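Local coordinates for alpha,alpha-trehalose-phosphate synthase (UDP-forming) (Burkholderia multivorans, PDB 5UOF), which belongs to glycosyltransferase family 20 and is built on the two-lobed GT-B fold that defines its clan, at residues A[10-15]-A[38-43]; A[95-100]-A[170-175]. All coordinates share one frame; numbering follows the deposited sequence. Where two conformers were deposited one is given.

Interaction 1 (A[10-15]-A[38-43]); sequences SRLIVV and DALQET. With EDO (1,2-ethanediol), chain Q.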
ATOM      1  N   SER A  10      17.666 -23.384  29.758  1.00 33.54           N
ATOM      2  CA  SER A  10      18.347 -23.380  28.476  1.00 33.96           C
ATOM      3  C   SER A  10      18.902 -21.996  28.160  1.00 31.25           C
ATOM      4  O   SER A  10      18.356 -20.969  28.576  1.00 31.03           O
ATOM      5  CB  SER A  10      17.387 -23.824  27.376  1.00 36.42           C
ATOM      6  OG  SER A  10      16.819 -25.083  27.692  1.00 37.80           O
ATOM      7  N   ARG A  11      19.998 -21.973  27.407  1.00 28.03           N
ATOM      8  CA  ARG A  11      20.547 -20.703  26.954  1.00 27.00           C
ATOM      9  C   ARG A  11      19.587 -20.032  25.986  1.00 25.81           C
ATOM     10  O   ARG A  11      18.986 -20.687  25.131  1.00 25.15           O
ATOM     11  CB  ARG A  11      21.893 -20.901  26.263  1.00 27.52           C
ATOM     12  CG  ARG A  11      22.957 -21.520  27.157  1.00 29.34           C
ATOM     13  CD  ARG A  11      24.300 -21.493  26.464  1.00 29.88           C
ATOM     14  NE  ARG A  11      24.250 -22.136  25.152  1.00 29.24           N
ATOM     15  CZ  ARG A  11      25.294 -22.245  24.338  1.00 29.63           C
ATOM     16  NH1 ARG A  11      26.470 -21.748  24.700  1.00 30.68           N
ATOM     17  NH2 ARG A  11      25.158 -22.841  23.154  1.00 29.08           N
ATOM     18  N   LEU A  12      19.440 -18.719  26.143  1.00 24.67           N
ATOM     19  CA  LEU A  12      18.860 -17.879  25.107  1.00 23.18           C
ATOM     20  C   LEU A  12      19.967 -17.467  24.148  1.00 28.53           C
ATOM     21  O   LEU A  12      21.017 -16.978  24.577  1.00 23.88           O
ATOM     22  CB  LEU A  12      18.199 -16.645  25.717  1.00 22.73           C
ATOM     23  CG  LEU A  12      17.543 -15.700  24.705  1.00 21.30           C
ATOM     24  CD1 LEU A  12      16.388 -16.393  23.994  1.00 22.76           C
ATOM     25  CD2 LEU A  12      17.090 -14.409  25.399  1.00 21.14           C
ATOM     26  N   ILE A  13      19.738 -17.687  22.859  1.00 22.14           N
ATOM     27  CA  ILE A  13      20.648 -17.269  21.804  1.00 21.94           C
ATOM     28  C   ILE A  13      19.961 -16.124  21.077  1.00 25.14           C
ATOM     29  O   ILE A  13      18.977 -16.340  20.365  1.00 21.26           O
ATOM     30  CB  ILE A  13      20.974 -18.422  20.838  1.00 23.73           C
ATOM     31  CG1 ILE A  13      21.335 -19.700  21.616  1.00 24.60           C
ATOM     32  CG2 ILE A  13      22.064 -18.016  19.827  1.00 23.36           C
ATOM     33  CD1 ILE A  13      22.585 -19.618  22.472  1.00 24.79           C
ATOM     34  N   VAL A  14      20.451 -14.907  21.273  1.00 20.80           N
ATOM     35  CA  VAL A  14      19.943 -13.746  20.551  1.00 19.64           C
ATOM     36  C   VAL A  14      20.743 -13.585  19.267  1.00 19.49           C
ATOM     37  O   VAL A  14      21.980 -13.596  19.291  1.00 23.40           O
ATOM     38  CB  VAL A  14      20.030 -12.480  21.420  1.00 22.35           C
ATOM     39  CG1 VAL A  14      19.831 -11.236  20.563  1.00 20.69           C
ATOM     40  CG2 VAL A  14      18.996 -12.527  22.546  1.00 25.20           C
ATOM     41  N   VAL A  15      20.041 -13.440  18.146  1.00 18.40           N
ATOM     42  CA  VAL A  15      20.657 -13.211  16.843  1.00 19.01           C
ATOM     43  C   VAL A  15      20.123 -11.880  16.319  1.00 21.53           C
ATOM     44  O   VAL A  15      18.907 -11.723  16.136  1.00 18.56           O
ATOM     45  CB  VAL A  15      20.347 -14.354  15.863  1.00 20.96           C
ATOM     46  CG1 VAL A  15      20.938 -14.069  14.488  1.00 21.57           C
ATOM     47  CG2 VAL A  15      20.868 -15.683  16.404  1.00 22.79           C
ATOM     48  N   ASP A  38      18.719  -8.819  30.343  1.00 26.71           N
ATOM     49  CA  ASP A  38      18.287  -9.554  31.529  1.00 29.28           C
ATOM     50  C   ASP A  38      18.065 -11.030  31.219  1.00 29.19           C
ATOM     51  O   ASP A  38      18.377 -11.899  32.044  1.00 30.32           O
ATOM     52  CB  ASP A  38      17.014  -8.940  32.105  1.00 34.03           C
ATOM     53  CG  ASP A  38      17.289  -7.748  33.005  1.00 56.62           C
ATOM     54  OD1 ASP A  38      18.472  -7.369  33.153  1.00 64.63           O
ATOM     55  OD2 ASP A  38      16.321  -7.194  33.570  1.00 63.52           O
ATOM     56  N   ALA A  39      17.512 -11.332  30.037  1.00 27.34           N
ATOM     57  CA  ALA A  39      17.291 -12.721  29.652  1.00 30.09           C
ATOM     58  C   ALA A  39      18.601 -13.419  29.310  1.00 29.20           C
ATOM     59  O   ALA A  39      18.793 -14.596  29.644  1.00 25.60           O
ATOM     60  CB  ALA A  39      16.321 -12.789  28.473  1.00 22.72           C
ATOM     61  N   LEU A  40      19.516 -12.722  28.633  1.00 24.80           N
ATOM     62  CA  LEU A  40      20.824 -13.325  28.366  1.00 25.63           C
ATOM     63  C   LEU A  40      21.575 -13.601  29.661  1.00 31.49           C
ATOM     64  O   LEU A  40      22.174 -14.673  29.828  1.00 30.52           O
ATOM     65  CB  LEU A  40      21.654 -12.428  27.450  1.00 28.56           C
ATOM     66  CG  LEU A  40      21.175 -12.325  25.997  1.00 25.76           C
ATOM     67  CD1 LEU A  40      21.907 -11.202  25.290  1.00 28.35           C
ATOM     68  CD2 LEU A  40      21.382 -13.651  25.264  1.00 26.07           C
ATOM     69  N   GLN A  41      21.556 -12.637  30.593  1.00 28.04           N
ATOM     70  CA  GLN A  41      22.249 -12.822  31.866  1.00 38.18           C
ATOM     71  C   GLN A  41      21.641 -13.969  32.661  1.00 36.78           C
ATOM     72  O   GLN A  41      22.361 -14.784  33.249  1.00 36.50           O
ATOM     73  CB  GLN A  41      22.200 -11.535  32.687  1.00 39.33           C
ATOM     74  CG  GLN A  41      23.082 -10.409  32.191  1.00 45.87           C
ATOM     75  CD  GLN A  41      22.787  -9.097  32.911  1.00 59.37           C
ATOM     76  OE1 GLN A  41      23.538  -8.126  32.800  1.00 62.29           O
ATOM     77  NE2 GLN A  41      21.682  -9.067  33.653  1.00 62.15           N
ATOM     78  N   GLU A  42      20.311 -14.042  32.692  1.00 29.34           N
ATOM     79  CA  GLU A  42      19.624 -15.050  33.491  1.00 29.90           C
ATOM     80  C   GLU A  42      19.901 -16.461  32.979  1.00 30.74           C
ATOM     81  O   GLU A  42      20.053 -17.397  33.778  1.00 31.24           O
ATOM     82  CB  GLU A  42      18.129 -14.748  33.486  1.00 38.73           C
ATOM     83  CG  GLU A  42      17.240 -15.781  34.126  1.00 48.04           C
ATOM     84  CD  GLU A  42      15.773 -15.427  33.962  1.00 61.94           C
ATOM     85  OE1 GLU A  42      15.485 -14.275  33.572  1.00 67.51           O
ATOM     86  OE2 GLU A  42      14.909 -16.293  34.213  1.00 67.85           O
ATOM     87  N   THR A  43      19.973 -16.634  31.654  1.00 28.83           N
ATOM     88  CA  THR A  43      20.147 -17.947  31.037  1.00 28.87           C
ATOM     89  C   THR A  43      21.593 -18.280  30.692  1.00 36.51           C
ATOM     90  O   THR A  43      21.844 -19.363  30.157  1.00 29.90           O
ATOM     91  CB  THR A  43      19.299 -18.056  29.762  1.00 27.68           C
ATOM     92  OG1 THR A  43      19.811 -17.162  28.764  1.00 26.33           O
ATOM     93  CG2 THR A  43      17.844 -17.711  30.055  1.00 28.70           C
TER
HETATM   94  C1  EDO Q 515      13.010 -14.480  31.424  1.00 60.44           C
HETATM   95  O1  EDO Q 515      11.625 -14.112  31.439  1.00 53.50           O
HETATM   96  C2  EDO Q 515      13.847 -13.339  30.864  1.00 62.82           C
HETATM   97  O2  EDO Q 515      14.245 -12.425  31.899  1.00 63.28           O
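Beside the contact of L12 with A39 and T43, the flat group that matters is the A39 carbonyl. Its oxygen accepts two bonds from T43, the backbone N arriving from one face of the plane and OG1 from the other. The hydroxyl bond is short, 2.9 Å from T43 OG1 to A39 O, with the donor tilted 24° out of the carbonyl plane. Having given its proton to the helix backbone, the same T43 OG1 accepts from L12 N at 3.1 Å, and the N-H...O angle of 163° shows a nearly straight bond. Chi1 of 67° makes this relay possible, since it sets OG1 between the backbone N and the carbonyl carbon of T43. T43 also packs on the residues leading into the strand: its CB lies 3.3 Å from S10 O, and T43 O lies nearest to R11 CA, at 3.7 Å.

Next to this polar link is an apolar patch. L12 CD2 comes to 3.6 Å from A39 CB. L40 sends CD2 between two strand residues, 3.4 Å from L12 O and 3.8 Å from V14 CG2; the L40 and V14 side chains cross at about a right angle. On the outer side, E42 OE1 accepts a 2.8 Å hydrogen bond from O2 of a 1,2-ethanediol that also meets D455.

Strand 12-16 and helix 32-43 belong to a beta-alpha-beta unit completed by strand 46-48, and the local axes run roughly antiparallel as such a crossover requires. Strand 12-16 is hydrogen-bonded to V46 on one flank and to L135 and W137 on the other, while R454 and R462 of helix 450-472 pack on A39 and T43.

Interaction 2 (A[95-100]-A[170-175]); sequences WPVFHY and PDVLRL. With EDO (1,2-ethanediol), chain H.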
ATOM      1  N   TRP A  95      12.210  -3.178   3.280  1.00 11.16           N
ATOM      2  CA  TRP A  95      11.897  -2.017   4.112  1.00 12.35           C
ATOM      3  C   TRP A  95      10.875  -1.088   3.468  1.00 12.36           C
ATOM      4  O   TRP A  95       9.873  -0.770   4.129  1.00 12.15           O
ATOM      5  CB  TRP A  95      13.183  -1.265   4.484  1.00 13.56           C
ATOM      6  CG  TRP A  95      12.925  -0.176   5.488  1.00 16.10           C
ATOM      7  CD1 TRP A  95      13.024  -0.276   6.845  1.00 17.98           C
ATOM      8  CD2 TRP A  95      12.500   1.160   5.211  1.00 16.72           C
ATOM      9  NE1 TRP A  95      12.691   0.925   7.432  1.00 17.86           N
ATOM     10  CE2 TRP A  95      12.363   1.820   6.451  1.00 16.80           C
ATOM     11  CE3 TRP A  95      12.218   1.863   4.034  1.00 15.74           C
ATOM     12  CZ2 TRP A  95      11.963   3.151   6.547  1.00 23.71           C
ATOM     13  CZ3 TRP A  95      11.818   3.186   4.131  1.00 23.80           C
ATOM     14  CH2 TRP A  95      11.699   3.815   5.385  1.00 22.31           C
ATOM     15  N   PRO A  96      11.029  -0.626   2.218  1.00 12.82           N
ATOM     16  CA  PRO A  96      10.006   0.296   1.702  1.00 13.02           C
ATOM     17  C   PRO A  96       8.634  -0.342   1.560  1.00 14.20           C
ATOM     18  O   PRO A  96       7.629   0.315   1.872  1.00 11.24           O
ATOM     19  CB  PRO A  96      10.580   0.760   0.352  1.00 11.79           C
ATOM     20  CG  PRO A  96      11.590  -0.289  -0.026  1.00 12.60           C
ATOM     21  CD  PRO A  96      12.172  -0.727   1.288  1.00 11.36           C
ATOM     22  N   VAL A  97       8.542  -1.598   1.109  1.00 11.36           N
ATOM     23  CA  VAL A  97       7.222  -2.201   0.943  1.00 12.89           C
ATOM     24  C   VAL A  97       6.550  -2.398   2.295  1.00 12.55           C
ATOM     25  O   VAL A  97       5.354  -2.127   2.452  1.00 10.02           O
ATOM     26  CB  VAL A  97       7.309  -3.528   0.168  1.00 13.32           C
ATOM     27  CG1 VAL A  97       5.943  -4.233   0.217  1.00 10.72           C
ATOM     28  CG2 VAL A  97       7.727  -3.272  -1.287  1.00 11.57           C
ATOM     29  N   PHE A  98       7.307  -2.858   3.299  1.00  9.40           N
ATOM     30  CA  PHE A  98       6.708  -3.070   4.615  1.00 11.42           C
ATOM     31  C   PHE A  98       6.299  -1.757   5.272  1.00 14.25           C
ATOM     32  O   PHE A  98       5.464  -1.771   6.184  1.00 11.33           O
ATOM     33  CB  PHE A  98       7.668  -3.819   5.541  1.00  9.33           C
ATOM     34  CG  PHE A  98       7.775  -5.308   5.272  1.00  9.25           C
ATOM     35  CD1 PHE A  98       7.709  -5.823   3.981  1.00  9.73           C
ATOM     36  CD2 PHE A  98       7.988  -6.186   6.325  1.00 11.93           C
ATOM     37  CE1 PHE A  98       7.850  -7.201   3.751  1.00 12.12           C
ATOM     38  CE2 PHE A  98       8.110  -7.551   6.113  1.00 13.97           C
ATOM     39  CZ  PHE A  98       8.050  -8.063   4.816  1.00 12.76           C
ATOM     40  N   HIS A  99       6.870  -0.625   4.846  1.00 10.99           N
ATOM     41  CA  HIS A  99       6.404   0.679   5.316  1.00 13.29           C
ATOM     42  C   HIS A  99       5.419   1.307   4.346  1.00 15.02           C
ATOM     43  O   HIS A  99       5.219   2.533   4.368  1.00 15.63           O
ATOM     44  CB  HIS A  99       7.585   1.606   5.596  1.00 12.58           C
ATOM     45  CG  HIS A  99       8.380   1.195   6.797  1.00 13.21           C
ATOM     46  ND1 HIS A  99       9.332   0.197   6.753  1.00 13.09           N
ATOM     47  CD2 HIS A  99       8.324   1.602   8.092  1.00 15.17           C
ATOM     48  CE1 HIS A  99       9.840   0.021   7.962  1.00 17.59           C
ATOM     49  NE2 HIS A  99       9.248   0.865   8.790  1.00 16.25           N
ATOM     50  N   TYR A 100       4.790   0.483   3.506  1.00 13.22           N
ATOM     51  CA  TYR A 100       3.698   0.911   2.630  1.00 20.28           C
ATOM     52  C   TYR A 100       4.168   1.934   1.598  1.00 26.51           C
ATOM     53  O   TYR A 100       3.407   2.798   1.151  1.00 23.16           O
ATOM     54  CB  TYR A 100       2.510   1.437   3.446  1.00 18.24           C
ATOM     55  CG  TYR A 100       1.712   0.310   4.062  1.00 15.96           C
ATOM     56  CD1 TYR A 100       2.168  -0.358   5.186  1.00  9.65           C
ATOM     57  CD2 TYR A 100       0.514  -0.110   3.500  1.00 20.15           C
ATOM     58  CE1 TYR A 100       1.445  -1.408   5.740  1.00 13.68           C
ATOM     59  CE2 TYR A 100      -0.204  -1.151   4.040  1.00 18.54           C
ATOM     60  CZ  TYR A 100       0.256  -1.797   5.163  1.00 11.52           C
ATOM     61  OH  TYR A 100      -0.472  -2.832   5.701  1.00 12.52           O
ATOM     62  N   PRO A 170      -1.707  -8.465   2.711  1.00 10.72           N
ATOM     63  CA  PRO A 170      -1.246  -9.275   1.560  1.00 12.64           C
ATOM     64  C   PRO A 170      -1.200  -8.512   0.248  1.00 16.18           C
ATOM     65  O   PRO A 170      -0.265  -8.703  -0.539  1.00 14.18           O
ATOM     66  CB  PRO A 170      -2.261 -10.427   1.515  1.00 15.41           C
ATOM     67  CG  PRO A 170      -2.778 -10.537   2.917  1.00 16.15           C
ATOM     68  CD  PRO A 170      -2.773  -9.144   3.473  1.00 12.94           C
ATOM     69  N   ASP A 171      -2.180  -7.635  -0.011  1.00 11.70           N
ATOM     70  CA  ASP A 171      -2.172  -6.862  -1.248  0.63 16.64           C
ATOM     71  C   ASP A 171      -0.909  -6.015  -1.375  1.00 17.73           C
ATOM     72  O   ASP A 171      -0.443  -5.753  -2.487  1.00 19.38           O
ATOM     73  CB  ASP A 171      -3.422  -5.979  -1.312  0.63 18.36           C
ATOM     74  CG  ASP A 171      -3.750  -5.316   0.028  0.63 17.45           C
ATOM     75  OD1 ASP A 171      -3.897  -6.028   1.058  0.63 12.23           O
ATOM     76  OD2 ASP A 171      -3.891  -4.069   0.036  0.63 16.79           O
ATOM     77  N   VAL A 172      -0.357  -5.567  -0.252  1.00 10.24           N
ATOM     78  CA  VAL A 172       0.833  -4.728  -0.292  1.00  9.92           C
ATOM     79  C   VAL A 172       2.093  -5.581  -0.229  1.00 13.81           C
ATOM     80  O   VAL A 172       3.086  -5.279  -0.898  1.00 13.07           O
ATOM     81  CB  VAL A 172       0.772  -3.703   0.858  1.00 11.75           C
ATOM     82  CG1 VAL A 172       2.078  -2.914   0.966  1.00 15.47           C
ATOM     83  CG2 VAL A 172      -0.414  -2.749   0.629  1.00 12.30           C
ATOM     84  N   LEU A 173       2.038  -6.669   0.537  1.00 13.08           N
ATOM     85  CA  LEU A 173       3.171  -7.596   0.602  1.00 10.21           C
ATOM     86  C   LEU A 173       3.535  -8.148  -0.774  1.00 13.98           C
ATOM     87  O   LEU A 173       4.720  -8.385  -1.058  1.00 11.97           O
ATOM     88  CB  LEU A 173       2.861  -8.760   1.543  1.00 12.34           C
ATOM     89  CG  LEU A 173       4.012  -9.766   1.711  1.00 14.07           C
ATOM     90  CD1 LEU A 173       5.197  -9.131   2.452  1.00 16.30           C
ATOM     91  CD2 LEU A 173       3.568 -11.044   2.399  1.00 12.88           C
ATOM     92  N   ARG A 174       2.535  -8.366  -1.638  1.00 13.51           N
ATOM     93  CA  ARG A 174       2.789  -8.938  -2.959  1.00 13.36           C
ATOM     94  C   ARG A 174       3.593  -8.016  -3.865  1.00 11.85           C
ATOM     95  O   ARG A 174       4.026  -8.454  -4.937  1.00 15.12           O
ATOM     96  CB  ARG A 174       1.461  -9.321  -3.616  1.00 12.94           C
ATOM     97  CG  ARG A 174       0.822 -10.536  -2.966  1.00 14.84           C
ATOM     98  CD  ARG A 174      -0.632 -10.770  -3.387  1.00 22.53           C
ATOM     99  NE  ARG A 174      -0.796 -10.858  -4.836  1.00 25.57           N
ATOM    100  CZ  ARG A 174      -1.687 -10.156  -5.529  1.00 32.01           C
ATOM    101  NH1 ARG A 174      -2.512  -9.321  -4.905  1.00 29.33           N
ATOM    102  NH2 ARG A 174      -1.768 -10.300  -6.845  1.00 27.24           N
ATOM    103  N   LEU A 175       3.824  -6.767  -3.461  1.00 14.62           N
ATOM    104  CA  LEU A 175       4.750  -5.917  -4.196  1.00 14.88           C
ATOM    105  C   LEU A 175       6.186  -6.409  -4.083  1.00 16.45           C
ATOM    106  O   LEU A 175       7.024  -6.024  -4.902  1.00 19.26           O
ATOM    107  CB  LEU A 175       4.646  -4.479  -3.700  1.00 19.36           C
ATOM    108  CG  LEU A 175       3.224  -3.923  -3.868  1.00 19.63           C
ATOM    109  CD1 LEU A 175       3.127  -2.509  -3.318  1.00 21.55           C
ATOM    110  CD2 LEU A 175       2.802  -3.974  -5.305  1.00 17.99           C
TER
HETATM  111  C1  EDO H 506       0.588   1.065  -0.318  1.00 39.85           C
HETATM  112  O1  EDO H 506      -0.158   2.033  -1.057  1.00 39.74           O
HETATM  113  C2  EDO H 506       1.594   0.408  -1.252  1.00 40.18           C
HETATM  114  O2  EDO H 506       2.600   1.359  -1.620  1.00 33.87           O
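V97 and V172 both carry CG1 anti to the backbone N (chi1 171° and 173°), and these two methyls meet across the contact at 4.2 Å. Each also reaches the other residue's carbonyl: V97 CG1 lies 3.2 Å from V172 O, and V172 CG1 lies 3.7 Å from V97 O. At this point the two segments meet through methyls set against main-chain oxygens. The second branch of V97, CG2, turns to L175 and approaches its CB at 4.1 Å.

Two rings extend the patch. The CB of L173 leaves its backbone away from segment 95-100, yet the leucine's end comes back, with CD1 3.5 Å from F98 CE1; the two side chains lie next to each other and point the same way. F98 also meets the ring of F167 at a steep angle. Y100 crosses V172 at about a right angle, taking V172 CG1 over one face toward the rim, while V172 CG2 is 3.8 Å from Y100 CE2. Beyond the ring, Y100 OH is bound to S169 N and to D171 OD2 of the second subunit. V172 itself packs on V172 of that subunit, and R174 forms a salt bridge with its E397, which places this patch at the dimer interface.

The turn that presents Y100 is a Schellman motif closing helix 89-98. Y100, at positive phi (64°), is the C-prime residue; its N bonds to V97 O at 2.9 Å, and the N of the following residue reaches back to P96 O. Just before it, H99 ND1 donates to W95 O at 2.8 Å, adding a side-chain bond to a helix end of the classic Schellman type.

Overall arrangement
Both contacts are buried, yet they occupy different places: their centres are 32 Å apart, their nearest atoms about 15 Å, and they share no secondary-structure element. Interaction 1 joins a strand of the large mixed sheet to the helix of its own beta-alpha-beta unit, close in sequence, with no other subunit touching it. Interaction 2 brings together two short helical segments 70 residues apart and borders the second subunit. The chemistry follows: a backbone-to-threonine hydrogen bond flanked by leucine, valine and alanine in interaction 1, against apolar side chains, with methyls also resting on main-chain oxygens, in interaction 2, where Y100 OH, D171 and R174 find polar partners outside the contact, some in the second subunit.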